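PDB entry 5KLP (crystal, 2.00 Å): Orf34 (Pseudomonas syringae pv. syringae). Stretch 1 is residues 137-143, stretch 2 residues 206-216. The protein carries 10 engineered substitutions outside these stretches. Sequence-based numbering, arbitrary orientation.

Stretch 1 137-143: PTIIITE
Stretch 2, residues 206-216: QFDDIHHGLQH

Residues 138-143 form an extended β-strand, entered from Pro-137 (phi/psi -70/162), and one side of it is covered by the helix of stretch 2, which begins earlier in the chain. The strand has phi between -141° and -96° and psi between 107° and 146°; in the helix phi/psi stay near -63/-41 from Phe-207 to Gly-213, and psi rises to -29° at Leu-214 and -25° at Gln-215. The helix is held by i-to-i+4 bonds such as His-211 N to Phe-207 O (2.9 Å) and Leu-214 N to Ile-210 O (3.0 Å). The two axes approach to 8.0 Å, with 124° between their N-to-C directions, so the elements run obliquely and largely against each other. The register is set by Thr-138 and His-211, whose CA atoms lie 5.8 Å apart. Together the stretches bury 401 Å².

Strand alternation decides what reaches the helix. Thr-138, Ile-140 and Thr-142 direct their CA-to-CB bonds toward it, whereas Ile-139 and Ile-141 point away.

Ile-140 is the principal bump. In the m,t rotamer (chi1 -60°, chi2 167°) it extends CD1 into a hollow lined by Phe-207, Ile-210 and His-211, one turn of the helix. Ile-140 CD1 lies 3.7 Å from Phe-207 CD2 and 3.5 Å from Ile-210 CG2, and it also sits over one face of the His-211 imidazole, 3.8 Å from the ring centroid and 24° off the normal, a CH-pi contact. Leu-214, also m,t, closes the next part of the hollow: its CD1 is 3.7 Å from Ile-140 CG1. These apolar surfaces meet at van der Waals distance; Ile-140, Phe-207 and Leu-214 are buried, while Ile-210 stays partly exposed.

Beside this greasy pocket lies a polar link. Thr-138 adopts the p rotamer (chi1 56°), placing OG1 at the edge of the His-211 ring, near its plane, where the lone pair or N-H of ND1 is directed. The resulting Thr-138 OG1 to His-211 ND1 hydrogen bond is very short, 2.5 Å. His-211 leaves the helix sideways, but chi1 of -80° and chi2 of -75° bring the ring in toward the strand, so its edge serves the threonine while a face receives the isoleucine. The methyl of Thr-138 fills a separate notch further along the helix, with CG2 3.7 Å from Leu-214 CB and 3.5 Å from Gln-215 N.

At the other end of the contact, Phe-207 (chi1 -91°, chi2 71°) starts sideways and brings its ring closer. Thr-142, again p (chi1 60°), meets the ring edge more loosely, with Thr-142 CG2 4.5 Å from Phe-207 CZ.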

# COMPACT_ATOMS: atom_id res chain seq x y z
N PRO A 137 7.45 2.56 20.02
CA PRO A 137 6.63 1.87 19.01
C PRO A 137 7.45 1.15 17.96
O PRO A 137 8.64 1.43 17.80
CB PRO A 137 5.83 3.01 18.36
CG PRO A 137 6.01 4.18 19.27
CD PRO A 137 7.36 4.02 19.87
N THR A 138 6.83 0.22 17.24
CA THR A 138 7.45 -0.40 16.08
C THR A 138 6.60 -0.02 14.88
O THR A 138 5.39 0.16 15.01
CB THR A 138 7.56 -1.93 16.20
OG1 THR A 138 6.26 -2.48 16.45
CG2 THR A 138 8.50 -2.31 17.35
N ILE A 139 7.25 0.16 13.73
CA ILE A 139 6.59 0.73 12.56
C ILE A 139 7.04 0.01 11.30
O ILE A 139 8.23 -0.11 11.03
CB ILE A 139 6.88 2.25 12.42
CG1 ILE A 139 6.39 3.02 13.66
CG2 ILE A 139 6.21 2.81 11.17
CD1 ILE A 139 6.85 4.46 13.72
N ILE A 140 6.07 -0.48 10.55
CA ILE A 140 6.31 -1.10 9.26
C ILE A 140 5.74 -0.20 8.18
O ILE A 140 4.54 -0.01 8.12
CB ILE A 140 5.64 -2.46 9.16
CG1 ILE A 140 6.18 -3.41 10.24
CG2 ILE A 140 5.80 -3.06 7.76
CD1 ILE A 140 5.34 -4.65 10.38
N ILE A 141 6.59 0.36 7.35
CA ILE A 141 6.11 1.17 6.24
C ILE A 141 6.12 0.35 4.97
O ILE A 141 7.18 -0.15 4.56
CB ILE A 141 6.96 2.42 6.05
CG1 ILE A 141 6.88 3.31 7.29
CG2 ILE A 141 6.52 3.20 4.79
CD1 ILE A 141 7.94 4.38 7.33
N THR A 142 4.96 0.16 4.36
CA THR A 142 4.90 -0.59 3.10
C THR A 142 4.92 0.40 1.95
O THR A 142 4.03 1.25 1.81
CB THR A 142 3.64 -1.47 2.98
OG1 THR A 142 2.48 -0.64 3.05
CG2 THR A 142 3.58 -2.49 4.11
N GLU A 143 5.97 0.28 1.14
CA GLU A 143 6.18 1.08 -0.06
C GLU A 143 5.71 0.27 -1.26
O GLU A 143 6.35 -0.70 -1.63
CB GLU A 143 7.68 1.43 -0.19
CG GLU A 143 8.08 2.02 -1.55
CD GLU A 143 7.34 3.31 -1.86
OE1 GLU A 143 6.36 3.26 -2.66
OE2 GLU A 143 7.74 4.37 -1.31
N GLN A 206 0.51 -12.02 11.18
CA GLN A 206 1.83 -12.03 10.56
C GLN A 206 2.52 -10.68 10.77
O GLN A 206 3.74 -10.63 10.95
CB GLN A 206 1.71 -12.34 9.07
CG GLN A 206 0.68 -13.42 8.78
CD GLN A 206 0.63 -13.81 7.33
OE1 GLN A 206 1.65 -13.80 6.63
NE2 GLN A 206 -0.57 -14.14 6.85
N PHE A 207 1.75 -9.60 10.76
CA PHE A 207 2.34 -8.30 11.03
C PHE A 207 2.78 -8.22 12.49
O PHE A 207 3.85 -7.67 12.78
CB PHE A 207 1.37 -7.16 10.68
CG PHE A 207 1.51 -6.67 9.25
CD1 PHE A 207 1.10 -7.45 8.19
CD2 PHE A 207 2.05 -5.42 8.98
CE1 PHE A 207 1.24 -6.99 6.87
CE2 PHE A 207 2.18 -4.95 7.67
CZ PHE A 207 1.78 -5.75 6.62
N ASP A 208 1.98 -8.79 13.39
CA ASP A 208 2.32 -8.84 14.82
C ASP A 208 3.69 -9.46 15.03
O ASP A 208 4.47 -9.00 15.85
CB ASP A 208 1.29 -9.66 15.60
CG ASP A 208 -0.00 -8.90 15.84
OD1 ASP A 208 -0.04 -7.68 15.59
OD2 ASP A 208 -0.99 -9.54 16.27
N ASP A 209 3.97 -10.52 14.28
CA ASP A 209 5.23 -11.21 14.41
C ASP A 209 6.38 -10.33 13.92
O ASP A 209 7.46 -10.32 14.52
CB ASP A 209 5.21 -12.52 13.64
CG ASP A 209 6.30 -13.46 14.09
OD1 ASP A 209 6.38 -13.72 15.31
OD2 ASP A 209 7.08 -13.92 13.23
N ILE A 210 6.16 -9.58 12.84
CA ILE A 210 7.20 -8.69 12.35
C ILE A 210 7.45 -7.58 13.37
O ILE A 210 8.60 -7.24 13.65
CB ILE A 210 6.83 -8.09 11.00
CG1 ILE A 210 6.67 -9.19 9.96
CG2 ILE A 210 7.90 -7.09 10.54
CD1 ILE A 210 6.24 -8.66 8.62
N HIS A 211 6.38 -7.06 13.96
CA HIS A 211 6.51 -6.06 15.01
C HIS A 211 7.30 -6.60 16.22
O HIS A 211 8.16 -5.91 16.77
CB HIS A 211 5.13 -5.55 15.44
CG HIS A 211 4.55 -4.53 14.50
ND1 HIS A 211 5.00 -3.23 14.46
CD2 HIS A 211 3.56 -4.62 13.58
CE1 HIS A 211 4.31 -2.56 13.54
NE2 HIS A 211 3.43 -3.38 13.00
N HIS A 212 7.00 -7.83 16.64
CA HIS A 212 7.75 -8.45 17.73
C HIS A 212 9.25 -8.48 17.44
O HIS A 212 10.06 -8.19 18.32
CB HIS A 212 7.24 -9.87 18.03
CG HIS A 212 5.87 -9.90 18.63
ND1 HIS A 212 4.99 -10.95 18.44
CD2 HIS A 212 5.22 -9.01 19.42
CE1 HIS A 212 3.86 -10.70 19.09
NE2 HIS A 212 3.98 -9.53 19.69
N GLY A 213 9.61 -8.82 16.21
CA GLY A 213 11.02 -8.81 15.84
C GLY A 213 11.59 -7.41 15.94
O GLY A 213 12.68 -7.21 16.48
N LEU A 214 10.83 -6.43 15.45
CA LEU A 214 11.25 -5.03 15.46
C LEU A 214 11.45 -4.49 16.87
O LEU A 214 12.27 -3.60 17.08
CB LEU A 214 10.25 -4.17 14.68
CG LEU A 214 10.27 -4.37 13.15
CD1 LEU A 214 9.15 -3.58 12.48
CD2 LEU A 214 11.62 -3.93 12.57
N GLN A 215 10.71 -5.02 17.84
CA GLN A 215 10.97 -4.68 19.24
C GLN A 215 12.39 -5.06 19.63
O GLN A 215 12.96 -4.49 20.57
CB GLN A 215 9.98 -5.36 20.18
CG GLN A 215 8.63 -4.66 20.27
CD GLN A 215 7.74 -5.25 21.35
OE1 GLN A 215 7.17 -6.33 21.19
NE2 GLN A 215 7.61 -4.53 22.46
N HIS A 216 12.96 -6.04 18.94
CA HIS A 216 14.33 -6.45 19.23
C HIS A 216 15.30 -5.99 18.16
O HIS A 216 16.38 -6.52 18.04
CB HIS A 216 14.41 -7.98 19.38
CG HIS A 216 13.69 -8.50 20.57
ND1 HIS A 216 12.37 -8.90 20.53
CD2 HIS A 216 14.10 -8.69 21.85
CE1 HIS A 216 12.00 -9.31 21.73
NE2 HIS A 216 13.03 -9.20 22.55